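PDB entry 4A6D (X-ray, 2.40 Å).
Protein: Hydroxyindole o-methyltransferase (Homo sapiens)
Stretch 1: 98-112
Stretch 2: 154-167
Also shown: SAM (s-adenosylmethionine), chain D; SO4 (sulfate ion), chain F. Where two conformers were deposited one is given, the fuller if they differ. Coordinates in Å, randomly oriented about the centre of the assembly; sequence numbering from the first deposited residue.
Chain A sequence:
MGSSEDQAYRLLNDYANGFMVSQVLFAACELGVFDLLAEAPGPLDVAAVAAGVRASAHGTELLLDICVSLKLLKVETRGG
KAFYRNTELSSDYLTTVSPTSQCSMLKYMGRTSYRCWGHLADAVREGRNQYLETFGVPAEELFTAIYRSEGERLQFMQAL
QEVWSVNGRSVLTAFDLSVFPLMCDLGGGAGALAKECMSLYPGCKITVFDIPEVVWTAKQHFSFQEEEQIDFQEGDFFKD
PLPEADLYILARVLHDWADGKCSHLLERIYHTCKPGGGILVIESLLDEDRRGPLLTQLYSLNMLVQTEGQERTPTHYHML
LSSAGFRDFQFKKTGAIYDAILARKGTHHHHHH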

# COMPACT_ATOMS: atom_id res chain seq x y z
N SER A 98 -7.05 9.48 -22.83
CA SER A 98 -6.79 8.12 -23.31
C SER A 98 -8.02 7.21 -23.21
O SER A 98 -8.72 7.26 -22.19
CB SER A 98 -5.63 7.49 -22.57
OG SER A 98 -5.21 6.31 -23.25
N PRO A 99 -8.32 6.39 -24.24
CA PRO A 99 -9.48 5.49 -24.14
C PRO A 99 -9.25 4.42 -23.05
O PRO A 99 -10.19 4.08 -22.33
CB PRO A 99 -9.57 4.87 -25.54
CG PRO A 99 -8.76 5.77 -26.42
CD PRO A 99 -7.64 6.23 -25.54
N THR A 100 -7.98 3.99 -22.87
CA THR A 100 -7.56 2.98 -21.89
C THR A 100 -7.23 3.51 -20.50
O THR A 100 -6.66 2.77 -19.70
CB THR A 100 -6.50 2.04 -22.46
OG1 THR A 100 -5.40 2.81 -22.96
CG2 THR A 100 -7.06 1.14 -23.55
N SER A 101 -7.64 4.77 -20.20
CA SER A 101 -7.45 5.49 -18.94
C SER A 101 -7.90 4.67 -17.72
O SER A 101 -8.98 4.10 -17.74
CB SER A 101 -8.22 6.80 -18.96
OG SER A 101 -7.87 7.64 -17.87
N GLN A 102 -7.06 4.61 -16.67
CA GLN A 102 -7.37 3.86 -15.46
C GLN A 102 -7.51 4.76 -14.24
O GLN A 102 -7.74 4.27 -13.13
CB GLN A 102 -6.39 2.69 -15.24
CG GLN A 102 -6.41 1.63 -16.37
CD GLN A 102 -7.75 0.94 -16.57
OE1 GLN A 102 -8.35 0.37 -15.64
NE2 GLN A 102 -8.24 0.98 -17.80
N CYS A 103 -7.48 6.09 -14.49
CA CYS A 103 -7.59 7.23 -13.56
C CYS A 103 -8.61 7.11 -12.46
O CYS A 103 -8.25 7.20 -11.28
CB CYS A 103 -7.82 8.52 -14.33
SG CYS A 103 -6.31 9.31 -14.91
N SER A 104 -9.91 7.03 -12.85
CA SER A 104 -11.06 6.99 -11.95
C SER A 104 -11.07 5.80 -11.00
O SER A 104 -11.51 5.96 -9.87
CB SER A 104 -12.36 7.15 -12.73
OG SER A 104 -12.40 8.45 -13.28
N MET A 105 -10.54 4.65 -11.45
CA MET A 105 -10.43 3.45 -10.62
C MET A 105 -9.34 3.67 -9.58
O MET A 105 -9.55 3.35 -8.41
CB MET A 105 -10.16 2.19 -11.48
CG MET A 105 -10.16 0.89 -10.67
SD MET A 105 -11.73 0.57 -9.85
CE MET A 105 -11.21 -0.42 -8.49
N LEU A 106 -8.19 4.25 -9.99
CA LEU A 106 -7.06 4.55 -9.12
C LEU A 106 -7.46 5.52 -8.02
O LEU A 106 -7.27 5.21 -6.85
CB LEU A 106 -5.87 5.03 -9.93
CG LEU A 106 -5.26 4.00 -10.88
CD1 LEU A 106 -4.09 4.58 -11.60
CD2 LEU A 106 -4.84 2.75 -10.14
N LYS A 107 -8.15 6.62 -8.39
CA LYS A 107 -8.71 7.59 -7.45
C LYS A 107 -9.71 6.89 -6.51
O LYS A 107 -9.69 7.16 -5.32
CB LYS A 107 -9.41 8.71 -8.22
CG LYS A 107 -8.48 9.68 -8.94
CD LYS A 107 -9.29 10.53 -9.90
CE LYS A 107 -8.50 11.66 -10.48
NZ LYS A 107 -9.38 12.57 -11.25
N TYR A 108 -10.54 5.96 -7.03
CA TYR A 108 -11.51 5.23 -6.19
C TYR A 108 -10.81 4.31 -5.19
O TYR A 108 -11.22 4.28 -4.03
CB TYR A 108 -12.54 4.47 -7.04
CG TYR A 108 -13.53 3.66 -6.22
CD1 TYR A 108 -14.69 4.24 -5.72
CD2 TYR A 108 -13.29 2.32 -5.92
CE1 TYR A 108 -15.61 3.50 -4.97
CE2 TYR A 108 -14.19 1.57 -5.17
CZ TYR A 108 -15.35 2.16 -4.69
OH TYR A 108 -16.23 1.43 -3.93
N MET A 109 -9.79 3.53 -5.65
CA MET A 109 -8.98 2.63 -4.80
C MET A 109 -8.33 3.47 -3.66
O MET A 109 -8.33 3.07 -2.49
CB MET A 109 -7.86 1.94 -5.61
CG MET A 109 -8.33 0.85 -6.55
SD MET A 109 -6.92 -0.13 -7.11
CE MET A 109 -7.50 -0.72 -8.53
N GLY A 110 -7.84 4.65 -4.03
CA GLY A 110 -7.21 5.59 -3.11
C GLY A 110 -8.13 6.15 -2.06
O GLY A 110 -7.75 6.21 -0.89
N ARG A 111 -9.34 6.55 -2.46
CA ARG A 111 -10.35 7.17 -1.60
C ARG A 111 -11.19 6.19 -0.77
O ARG A 111 -11.58 6.53 0.33
CB ARG A 111 -11.26 8.12 -2.42
CG ARG A 111 -10.53 9.37 -2.94
CD ARG A 111 -11.19 10.03 -4.15
NE ARG A 111 -10.27 10.96 -4.82
CZ ARG A 111 -10.50 11.53 -6.00
NH1 ARG A 111 -11.62 11.28 -6.67
NH2 ARG A 111 -9.60 12.36 -6.52
N THR A 112 -11.51 5.00 -1.29
CA THR A 112 -12.37 4.07 -0.57
C THR A 112 -11.68 2.79 -0.10
O THR A 112 -11.62 2.55 1.10
CB THR A 112 -13.65 3.75 -1.37
OG1 THR A 112 -13.24 3.16 -2.59
CG2 THR A 112 -14.46 4.98 -1.67
N SAM D . -21.17 -4.96 -14.56
CA SAM D . -20.42 -3.72 -14.26
C SAM D . -18.89 -3.76 -14.45
O SAM D . -18.33 -4.83 -14.34
OXT SAM D . -18.19 -2.73 -14.72
CB SAM D . -20.83 -3.30 -12.87
CG SAM D . -20.31 -4.22 -11.76
SD SAM D . -20.79 -3.51 -10.15
CE SAM D . -19.72 -4.38 -9.08
C5' SAM D . -22.29 -4.43 -9.70
C4' SAM D . -23.44 -3.72 -10.41
O4' SAM D . -24.61 -4.37 -9.96
C3' SAM D . -23.57 -2.20 -9.99
O3' SAM D . -23.67 -1.35 -11.15
C2' SAM D . -24.84 -2.21 -9.08
O2' SAM D . -25.63 -1.02 -9.02
C1' SAM D . -25.63 -3.37 -9.70
N9 SAM D . -26.64 -3.94 -8.78
C8 SAM D . -26.44 -4.27 -7.44
N7 SAM D . -27.53 -4.75 -6.93
C5 SAM D . -28.54 -4.71 -7.89
C6 SAM D . -29.91 -5.04 -7.95
N6 SAM D . -30.48 -5.62 -6.86
N1 SAM D . -30.60 -4.89 -9.13
C2 SAM D . -30.04 -4.32 -10.21
N3 SAM D . -28.74 -3.98 -10.18
C4 SAM D . -27.96 -4.20 -9.10
S SO4 F . -12.89 13.04 -9.78
O1 SO4 F . -11.64 13.53 -9.18
O2 SO4 F . -13.87 12.79 -8.72
O3 SO4 F . -13.41 14.04 -10.70
O4 SO4 F . -12.64 11.78 -10.52
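Stretch 2 (154-167) LQFMQALQEVWSVN

A helix can be held at its beginning, where the first backbone amides have no carbonyl one turn back to bind, and the contact between residues 154-167 and 98-112 of human hydroxyindole O-methyltransferase illustrates how a neighbouring helix can exploit this. Stretch 2 enters in a helix that begins earlier in the chain and crosses helix 103-112 with their N-to-C directions 126° apart and their axes 7.3 Å apart at closest approach. The two chains therefore run in broadly opposing senses: the early residues of stretch 2 meet the later turns of the first helix, and its last residues meet the loop before it. Together the two stretches bury 748 Å².

Leu154 makes no contact. Gln155 (chi1 t, chi2 p) starts sideways, but its end swings in to fill a hole formed by Ser104, Lys107, Tyr108 and Arg111, with OE1 2.8 Å from Arg111 NH1. Its CG lies at the edge of the Tyr108 ring. Phe156, also t, turns its ring edge to the face of Tyr108 in an offset arrangement, the planes at 73° and the centroids 5.5 Å apart; Phe156 CD1 comes within 3.4 Å of Tyr108 OH. Met157 is out of reach, and Gln158 only grazes Ser104, CB to CB at 3.9 Å.

Ala159 marks the tightest backbone approach, its CA 4.0 Å from the CA of Met105. Its methyl group is small enough to fit in this narrow gap, with CB 3.6 Å from Met105 CA and 3.8 Å from Tyr108 CB.

The CA-to-CB bond of Leu160 points away, though the end of its side chain comes nearer, and Gln161 stays clear, so the next anchor is Glu162, which reaches toward the start of the first helix with chi1 m and chi2 t. Its carboxylate accepts from two amides of that first turn: OE1 from Met105 N at 2.9 Å, and OE2, more weakly, from Ser104 N at 3.2 Å. Gln102, at the N-cap position, returns the contact from its side chain, NE2 donating to Glu162 O at 2.9 Å. The same NE2 also donates to Thr100 O at 3.1 Å, tying the loop to the crossing.

Beyond Val163, Trp164 turns its back on stretch 1 and donates from NE1 to OXT of S-adenosylmethionine at 2.8 Å. Helical backbone then carries Ser165 and Val166 over the type I turn of Ser98 to Ser101. Ser165 CB lies 3.2 Å from Pro99 O, while Val166 CG1 packs on Thr100 CG2 at 3.7 Å. Asn167 lies beyond the contact.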

# COMPACT_ATOMS: atom_id res chain seq x y z
N LEU A 154 -21.35 8.44 -9.05
CA LEU A 154 -20.73 8.82 -10.33
C LEU A 154 -19.28 8.31 -10.36
O LEU A 154 -18.90 7.68 -11.35
CB LEU A 154 -20.79 10.34 -10.58
CG LEU A 154 -20.13 10.86 -11.88
CD1 LEU A 154 -20.70 10.17 -13.14
CD2 LEU A 154 -20.27 12.36 -12.01
N GLN A 155 -18.51 8.52 -9.27
CA GLN A 155 -17.13 8.06 -9.17
C GLN A 155 -17.03 6.53 -9.27
O GLN A 155 -16.21 6.04 -10.05
CB GLN A 155 -16.40 8.65 -7.92
CG GLN A 155 -15.07 7.97 -7.53
CD GLN A 155 -13.84 8.40 -8.32
OE1 GLN A 155 -12.92 9.03 -7.78
NE2 GLN A 155 -13.74 7.99 -9.59
N PHE A 156 -17.87 5.78 -8.53
CA PHE A 156 -17.89 4.31 -8.59
C PHE A 156 -18.12 3.85 -10.04
O PHE A 156 -17.36 3.02 -10.56
CB PHE A 156 -18.98 3.72 -7.66
CG PHE A 156 -19.02 2.21 -7.61
CD1 PHE A 156 -18.15 1.51 -6.77
CD2 PHE A 156 -19.90 1.49 -8.42
CE1 PHE A 156 -18.17 0.10 -6.74
CE2 PHE A 156 -19.92 0.08 -8.39
CZ PHE A 156 -19.07 -0.61 -7.55
N MET A 157 -19.15 4.42 -10.69
CA MET A 157 -19.56 4.14 -12.07
C MET A 157 -18.49 4.45 -13.10
O MET A 157 -18.31 3.68 -14.04
CB MET A 157 -20.84 4.91 -12.39
CG MET A 157 -22.07 4.28 -11.79
SD MET A 157 -23.55 5.25 -12.11
CE MET A 157 -23.65 5.12 -13.93
N GLN A 158 -17.77 5.59 -12.90
CA GLN A 158 -16.69 6.01 -13.80
C GLN A 158 -15.51 5.06 -13.61
O GLN A 158 -14.84 4.72 -14.58
CB GLN A 158 -16.23 7.43 -13.46
CG GLN A 158 -17.17 8.58 -13.82
CD GLN A 158 -16.69 9.87 -13.16
OE1 GLN A 158 -16.41 9.93 -11.95
NE2 GLN A 158 -16.54 10.93 -13.94
N ALA A 159 -15.28 4.62 -12.36
CA ALA A 159 -14.17 3.75 -11.98
C ALA A 159 -14.30 2.39 -12.61
O ALA A 159 -13.37 1.93 -13.28
CB ALA A 159 -14.07 3.63 -10.45
N LEU A 160 -15.47 1.78 -12.46
CA LEU A 160 -15.77 0.45 -12.99
C LEU A 160 -15.76 0.27 -14.51
O LEU A 160 -15.34 -0.78 -14.98
CB LEU A 160 -16.97 -0.21 -12.30
CG LEU A 160 -16.58 -0.95 -10.99
CD1 LEU A 160 -16.31 0.00 -9.83
CD2 LEU A 160 -17.60 -1.96 -10.59
N GLN A 161 -16.12 1.32 -15.27
CA GLN A 161 -16.14 1.26 -16.74
C GLN A 161 -14.77 1.11 -17.39
O GLN A 161 -14.64 0.56 -18.49
CB GLN A 161 -16.93 2.44 -17.33
CG GLN A 161 -16.19 3.78 -17.45
CD GLN A 161 -17.01 4.82 -18.18
OE1 GLN A 161 -18.12 4.56 -18.69
NE2 GLN A 161 -16.46 6.03 -18.25
N GLU A 162 -13.75 1.61 -16.68
CA GLU A 162 -12.36 1.68 -17.10
C GLU A 162 -11.69 0.37 -17.47
O GLU A 162 -10.98 0.34 -18.49
CB GLU A 162 -11.55 2.53 -16.13
CG GLU A 162 -11.92 4.00 -16.24
CD GLU A 162 -11.10 4.93 -15.37
OE1 GLU A 162 -10.58 4.48 -14.33
OE2 GLU A 162 -11.01 6.13 -15.72
N VAL A 163 -11.94 -0.73 -16.72
CA VAL A 163 -11.31 -2.02 -17.05
C VAL A 163 -11.73 -2.56 -18.43
O VAL A 163 -10.90 -3.16 -19.14
CB VAL A 163 -11.42 -3.07 -15.92
CG1 VAL A 163 -12.84 -3.65 -15.81
CG2 VAL A 163 -10.37 -4.18 -16.11
N TRP A 164 -12.98 -2.30 -18.83
CA TRP A 164 -13.50 -2.77 -20.11
C TRP A 164 -12.84 -2.18 -21.35
O TRP A 164 -12.84 -2.82 -22.41
CB TRP A 164 -15.03 -2.78 -20.12
CG TRP A 164 -15.61 -3.40 -18.87
CD1 TRP A 164 -16.46 -2.81 -17.98
CD2 TRP A 164 -15.29 -4.70 -18.33
NE1 TRP A 164 -16.69 -3.66 -16.92
CE2 TRP A 164 -16.00 -4.84 -17.12
CE3 TRP A 164 -14.44 -5.76 -18.74
CZ2 TRP A 164 -15.92 -5.99 -16.32
CZ3 TRP A 164 -14.35 -6.90 -17.95
CH2 TRP A 164 -15.09 -7.01 -16.75
N SER A 165 -12.18 -1.02 -21.21
CA SER A 165 -11.43 -0.38 -22.29
C SER A 165 -10.18 -1.23 -22.66
O SER A 165 -9.69 -1.14 -23.78
CB SER A 165 -11.01 1.03 -21.90
OG SER A 165 -10.17 1.05 -20.75
N VAL A 166 -9.70 -2.05 -21.70
CA VAL A 166 -8.55 -2.95 -21.87
C VAL A 166 -8.95 -4.43 -21.92
O VAL A 166 -8.40 -5.17 -22.72
CB VAL A 166 -7.42 -2.73 -20.83
CG1 VAL A 166 -6.34 -1.83 -21.40
CG2 VAL A 166 -7.95 -2.17 -19.52
N ASN A 167 -9.87 -4.87 -21.03
CA ASN A 167 -10.29 -6.27 -20.88
C ASN A 167 -11.58 -6.66 -21.64
O ASN A 167 -11.85 -7.85 -21.78
CB ASN A 167 -10.44 -6.61 -19.38
CG ASN A 167 -10.08 -8.03 -18.99
OD1 ASN A 167 -9.46 -8.26 -17.94
ND2 ASN A 167 -10.47 -9.04 -19.78